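Local coordinates for galacto-N-biose/lacto-N-biose I transporter substrate-binding protein (Bifidobacterium longum, PDB 2Z8F) that binds galacto-N-biose and lacto-N-biose I, and here lacto-N-tetraose, as the solute-binding protein of a bifidobacterial ABC transporter, at residues 171-176 / 214-219; 159-164 / 220-225. All blocks are in the same frame, centred on the assembly; numbering follows the deposited sequence.

Interaction 1: 171-176 / 214-219; sequences MSYQPD and DFYQQL. With GAL (beta-D-galactopyranose), chain C.
Tyr-173 and Tyr-216 come within 7.2 Å of each other at their CA atoms, and Met-171 and Leu-219 within 8.2 Å, where the 171-176 loop passes helix 207-221 with no direct hydrogen bond between the two. In this periplasmic-binding-protein-type fold the packing includes an oblique Met-aromatic contact, Met-171 beside Tyr-216. CG of Met-171 stands anti to the backbone N (chi1 -170°), which brings it 3.6 Å from CD1 of Leu-219. A bend at chi2 sets SD obliquely to the Tyr-216 ring, 5.4 Å from its centroid, and a second at chi3 turns the terminal methyl CE to the edge of Phe-215, 4.0 Å from CE2. An alanine in place of Met-171 would probably open a gap beside Phe-215 and Tyr-216, which would lose CE, SD and CG, and leave Leu-219 CD1 with CB alone. The rings of Tyr-173 and Tyr-216 meet obliquely, planes at 56°, with CD1 of Tyr-173 3.7 Å from CD2 of Tyr-216; the Tyr-173 hydroxyl bonds to the carbonyl of Ala-378. At the far end of the loop, Asp-176 belongs to the glycan pocket, where its carbonyl O approaches C5 of a galactose at 3.8 Å. Back at the helix, a water bridges the segments, donating to Ser-172 O at 2.7 Å and hydrogen-bonded to Tyr-216 OH.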
loop_
_atom_site.group_PDB
_atom_site.type_symbol
_atom_site.label_atom_id
_atom_site.label_comp_id
_atom_site.label_asym_id
_atom_site.label_seq_id
_atom_site.Cartn_x
_atom_site.Cartn_y
_atom_site.Cartn_z
ATOM N N MET A 171 16.645 -10.165 -3.085
ATOM C CA MET A 171 15.190 -10.166 -3.108
ATOM C C MET A 171 14.640 -10.767 -1.819
ATOM O O MET A 171 15.279 -11.622 -1.185
ATOM C CB MET A 171 14.681 -10.934 -4.354
ATOM C CG MET A 171 13.175 -10.814 -4.652
ATOM S SD MET A 171 12.497 -9.137 -4.635
ATOM C CE MET A 171 13.380 -8.416 -5.982
ATOM N N SER A 172 13.483 -10.274 -1.408
ATOM C CA SER A 172 12.678 -10.958 -0.403
ATOM C C SER A 172 11.384 -11.483 -1.009
ATOM O O SER A 172 10.832 -10.889 -1.953
ATOM C CB SER A 172 12.385 -10.065 0.794
ATOM O OG SER A 172 11.411 -9.069 0.473
ATOM N N TYR A 173 10.953 -12.634 -0.516
ATOM C CA TYR A 173 9.635 -13.180 -0.791
ATOM C C TYR A 173 8.851 -13.039 0.503
ATOM O O TYR A 173 9.254 -13.623 1.517
ATOM C CB TYR A 173 9.777 -14.655 -1.162
ATOM C CG TYR A 173 8.492 -15.395 -1.411
ATOM C CD1 TYR A 173 7.795 -15.228 -2.605
ATOM C CD2 TYR A 173 7.984 -16.310 -0.475
ATOM C CE1 TYR A 173 6.617 -15.933 -2.848
ATOM C CE2 TYR A 173 6.810 -17.035 -0.724
ATOM C CZ TYR A 173 6.129 -16.837 -1.922
ATOM O OH TYR A 173 4.963 -17.537 -2.204
ATOM N N GLN A 174 7.748 -12.293 0.456
ATOM C CA GLN A 174 7.015 -11.905 1.654
ATOM C C GLN A 174 5.636 -12.564 1.648
ATOM O O GLN A 174 4.645 -11.978 1.169
ATOM C CB GLN A 174 6.906 -10.375 1.717
ATOM C CG GLN A 174 8.259 -9.695 1.823
ATOM C CD GLN A 174 8.184 -8.199 1.760
ATOM O OE1 GLN A 174 7.124 -7.617 1.963
ATOM N NE2 GLN A 174 9.314 -7.562 1.479
ATOM N N PRO A 175 5.537 -13.779 2.224
ATOM C CA PRO A 175 4.258 -14.467 2.126
ATOM C C PRO A 175 3.096 -13.746 2.800
ATOM O O PRO A 175 1.961 -13.905 2.360
ATOM C CB PRO A 175 4.529 -15.836 2.790
ATOM C CG PRO A 175 5.765 -15.664 3.564
ATOM C CD PRO A 175 6.548 -14.550 2.982
ATOM N N ASP A 176 3.364 -12.970 3.860
ATOM C CA ASP A 176 2.331 -12.195 4.559
ATOM C C ASP A 176 1.934 -10.893 3.833
ATOM O O ASP A 176 1.099 -10.134 4.327
ATOM C CB ASP A 176 2.754 -11.853 6.004
ATOM C CG ASP A 176 4.073 -11.079 6.092
ATOM O OD1 ASP A 176 4.865 -11.069 5.128
ATOM O OD2 ASP A 176 4.352 -10.471 7.162
ATOM N N ASP A 214 6.738 -16.870 -12.095
ATOM C CA ASP A 214 7.980 -17.456 -12.591
ATOM C C ASP A 214 9.208 -16.816 -11.943
ATOM O O ASP A 214 10.140 -17.508 -11.555
ATOM C CB ASP A 214 8.021 -17.292 -14.113
ATOM C CG ASP A 214 9.210 -17.990 -14.769
ATOM O OD1 ASP A 214 9.511 -19.169 -14.449
ATOM O OD2 ASP A 214 9.830 -17.353 -15.678
ATOM N N PHE A 215 9.171 -15.492 -11.766
ATOM C CA PHE A 215 10.278 -14.769 -11.150
ATOM C C PHE A 215 10.495 -15.287 -9.726
ATOM O O PHE A 215 11.599 -15.714 -9.393
ATOM C CB PHE A 215 9.963 -13.281 -11.138
ATOM C CG PHE A 215 11.045 -12.407 -10.500
ATOM C CD1 PHE A 215 12.259 -12.168 -11.158
ATOM C CD2 PHE A 215 10.832 -11.824 -9.250
ATOM C CE1 PHE A 215 13.237 -11.338 -10.593
ATOM C CE2 PHE A 215 11.808 -10.985 -8.658
ATOM C CZ PHE A 215 13.008 -10.749 -9.330
ATOM N N TYR A 216 9.441 -15.292 -8.913
ATOM C CA TYR A 216 9.611 -15.736 -7.519
ATOM C C TYR A 216 9.894 -17.230 -7.437
ATOM O O TYR A 216 10.651 -17.651 -6.565
ATOM C CB TYR A 216 8.437 -15.334 -6.615
ATOM C CG TYR A 216 8.453 -13.839 -6.270
ATOM C CD1 TYR A 216 7.571 -12.954 -6.893
ATOM C CD2 TYR A 216 9.361 -13.330 -5.337
ATOM C CE1 TYR A 216 7.602 -11.561 -6.617
ATOM C CE2 TYR A 216 9.383 -11.957 -5.023
ATOM C CZ TYR A 216 8.503 -11.083 -5.660
ATOM O OH TYR A 216 8.531 -9.722 -5.356
ATOM N N GLN A 217 9.305 -18.015 -8.351
ATOM C CA GLN A 217 9.524 -19.459 -8.332
ATOM C C GLN A 217 11.002 -19.763 -8.538
ATOM O O GLN A 217 11.578 -20.574 -7.818
ATOM C CB GLN A 217 8.684 -20.172 -9.409
ATOM C CG GLN A 217 8.715 -21.697 -9.246
ATOM C CD GLN A 217 8.007 -22.140 -7.972
ATOM O OE1 GLN A 217 6.795 -21.997 -7.856
ATOM N NE2 GLN A 217 8.764 -22.688 -7.007
ATOM N N GLN A 218 11.603 -19.138 -9.557
ATOM C CA GLN A 218 13.015 -19.371 -9.865
ATOM C C GLN A 218 13.905 -18.932 -8.702
ATOM O O GLN A 218 14.846 -19.640 -8.362
ATOM C CB GLN A 218 13.449 -18.679 -11.153
ATOM C CG GLN A 218 12.809 -19.272 -12.394
ATOM C CD GLN A 218 13.471 -18.818 -13.685
ATOM O OE1 GLN A 218 12.786 -18.443 -14.650
ATOM N NE2 GLN A 218 14.787 -18.833 -13.710
ATOM N N LEU A 219 13.594 -17.778 -8.102
ATOM C CA LEU A 219 14.294 -17.334 -6.882
ATOM C C LEU A 219 14.202 -18.320 -5.716
ATOM O O LEU A 219 15.220 -18.658 -5.085
ATOM C CB LEU A 219 13.843 -15.939 -6.460
ATOM C CG LEU A 219 14.255 -14.823 -7.433
ATOM C CD1 LEU A 219 13.577 -13.524 -7.029
ATOM C CD2 LEU A 219 15.782 -14.618 -7.553
HETATM C C1 GAL C . -2.061 -8.496 6.055
HETATM C C2 GAL C . -2.184 -6.979 5.839
HETATM C C3 GAL C . -0.868 -6.230 6.003
HETATM C C4 GAL C . -0.156 -6.650 7.292
HETATM C C5 GAL C . -0.065 -8.178 7.355
HETATM C C6 GAL C . 0.540 -8.676 8.666
HETATM O O2 GAL C . -2.700 -6.781 4.547
HETATM O O3 GAL C . -1.264 -4.858 5.951
HETATM O O4 GAL C . -0.969 -6.209 8.348
HETATM O O5 GAL C . -1.350 -8.739 7.247
HETATM O O6 GAL C . 0.562 -10.106 8.605
HETATM O O HOH W 1 9.127 -9.050 -3.008
#

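Interaction 2: 159-164 / 220-225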
loop_
_atom_site.group_PDB
_atom_site.type_symbol
_atom_site.label_atom_id
_atom_site.label_comp_id
_atom_site.label_asym_id
_atom_site.label_seq_id
_atom_site.Cartn_x
_atom_site.Cartn_y
_atom_site.Cartn_z
ATOM N N ALA A 159 22.106 -12.695 -11.088
ATOM C CA ALA A 159 22.733 -11.860 -10.057
ATOM C C ALA A 159 22.319 -12.349 -8.690
ATOM O O ALA A 159 23.133 -12.384 -7.750
ATOM C CB ALA A 159 22.351 -10.405 -10.250
ATOM N N ALA A 160 21.055 -12.762 -8.568
ATOM C CA ALA A 160 20.538 -13.207 -7.274
ATOM C C ALA A 160 21.205 -14.501 -6.804
ATOM O O ALA A 160 21.438 -14.699 -5.602
ATOM C CB ALA A 160 19.045 -13.380 -7.359
ATOM N N LYS A 161 21.498 -15.394 -7.744
ATOM C CA LYS A 161 22.199 -16.639 -7.425
ATOM C C LYS A 161 23.624 -16.360 -6.959
ATOM O O LYS A 161 24.086 -16.980 -5.999
ATOM C CB LYS A 161 22.196 -17.590 -8.619
ATOM C CG LYS A 161 20.842 -18.265 -8.889
ATOM C CD LYS A 161 20.836 -18.873 -10.319
ATOM C CE LYS A 161 19.482 -19.503 -10.635
ATOM N NZ LYS A 161 19.381 -20.029 -12.046
ATOM N N THR A 162 24.286 -15.409 -7.620
ATOM C CA THR A 162 25.629 -14.953 -7.216
ATOM C C THR A 162 25.587 -14.442 -5.789
ATOM O O THR A 162 26.439 -14.812 -4.970
ATOM C CB THR A 162 26.184 -13.856 -8.160
ATOM O OG1 THR A 162 26.323 -14.389 -9.486
ATOM C CG2 THR A 162 27.546 -13.381 -7.684
ATOM N N ALA A 163 24.594 -13.601 -5.485
ATOM C CA ALA A 163 24.447 -13.056 -4.129
ATOM C C ALA A 163 24.216 -14.155 -3.092
ATOM O O ALA A 163 24.810 -14.140 -2.008
ATOM C CB ALA A 163 23.319 -12.015 -4.079
ATOM N N ALA A 164 23.346 -15.105 -3.435
ATOM C CA ALA A 164 22.943 -16.171 -2.512
ATOM C C ALA A 164 24.129 -17.078 -2.162
ATOM O O ALA A 164 24.247 -17.546 -1.017
ATOM C CB ALA A 164 21.802 -16.978 -3.120
ATOM N N LEU A 220 12.997 -18.804 -5.435
ATOM C CA LEU A 220 12.788 -19.745 -4.327
ATOM C C LEU A 220 13.465 -21.086 -4.604
ATOM O O LEU A 220 14.063 -21.670 -3.706
ATOM C CB LEU A 220 11.296 -19.953 -4.043
ATOM C CG LEU A 220 10.572 -18.751 -3.455
ATOM C CD1 LEU A 220 9.085 -19.039 -3.375
ATOM C CD2 LEU A 220 11.139 -18.392 -2.064
ATOM N N ASP A 221 13.393 -21.562 -5.837
ATOM C CA ASP A 221 14.013 -22.835 -6.186
ATOM C C ASP A 221 15.523 -22.741 -5.992
ATOM O O ASP A 221 16.166 -23.728 -5.649
ATOM C CB ASP A 221 13.702 -23.204 -7.647
ATOM C CG ASP A 221 12.261 -23.674 -7.850
ATOM O OD1 ASP A 221 11.550 -23.923 -6.851
ATOM O OD2 ASP A 221 11.847 -23.813 -9.035
ATOM N N ALA A 222 16.077 -21.551 -6.231
ATOM C CA ALA A 222 17.509 -21.316 -6.176
ATOM C C ALA A 222 17.926 -20.893 -4.779
ATOM O O ALA A 222 19.109 -20.627 -4.542
ATOM C CB ALA A 222 17.910 -20.265 -7.192
ATOM N N LYS A 223 16.965 -20.855 -3.856
ATOM C CA LYS A 223 17.227 -20.436 -2.482
ATOM C C LYS A 223 17.927 -19.082 -2.476
ATOM O O LYS A 223 18.926 -18.861 -1.756
ATOM C CB LYS A 223 18.049 -21.514 -1.744
ATOM C CG LYS A 223 17.211 -22.613 -1.138
ATOM C CD LYS A 223 16.513 -23.464 -2.169
ATOM C CE LYS A 223 15.210 -24.030 -1.593
ATOM N NZ LYS A 223 14.351 -24.579 -2.672
ATOM N N ALA A 224 17.387 -18.169 -3.294
ATOM C CA ALA A 224 18.005 -16.867 -3.577
ATOM C C ALA A 224 17.096 -15.687 -3.221
ATOM O O ALA A 224 17.320 -14.555 -3.658
ATOM C CB ALA A 224 18.446 -16.804 -5.063
ATOM N N ALA A 225 16.062 -15.950 -2.431
ATOM C CA ALA A 225 15.279 -14.879 -1.826
ATOM C C ALA A 225 15.020 -15.243 -0.373
ATOM O O ALA A 225 14.808 -16.432 -0.060
ATOM C CB ALA A 225 13.966 -14.701 -2.555
HETATM O O HOH W 2 19.663 -13.143 -3.920
#
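Ala-224 gives up the most surface here, setting its methyl against the flank of helix 153-165 between two alanines one helical turn apart. Its CB lies 3.9 Å from CB of Ala-164 and 4.2 Å from CB of Ala-160, and it also touches the carbonyl O of Ala-160 at 3.7 Å. With only methyl groups between them the backbones come close, the CA atoms of Ala-164 and Ala-224 being 5.1 Å apart. CB of Ala-164 packs in addition on the carbonyl O of Lys-223. The 220-225 segment can present Ala-224 this way because helix 207-221 ends in a Schellman motif: Lys-223 takes a positive phi of 53° and turns the chain out of the last helical turn. Leu-220 O accepts from both the backbone N and NZ of Lys-223, which reach it from opposite faces of the carbonyl plane. Ala-222, nearer the solvent, is covered by the aliphatic part of Lys-161. That chain is extended beyond CG, and both CG and CE lie 3.9 Å from the Ala-222 methyl. No direct hydrogen bond joins the segments; a water donates to Ala-160 O and, at 2.7 Å, to Ala-224 O.

The second segment of each contact lies on or just after helix 207-221: interaction 1 uses its last turns and interaction 2 the turn that follows its C-terminal end, their centres about 10 Å apart. Interaction 1 is buried and built from aromatic rings and a thioether, its loop running on to the glycan pocket; interaction 2 is partly exposed, farther from the centre of the chain, and made of alanine methyls with a lysine chain at its margin. Each has a water bridge in place of a direct hydrogen bond. Leu-219 joins them: its CD2 packs on CB of Ala-160 at 3.5 Å, while its carbonyl O probably accepts a hydrogen bond from Ala-224 N.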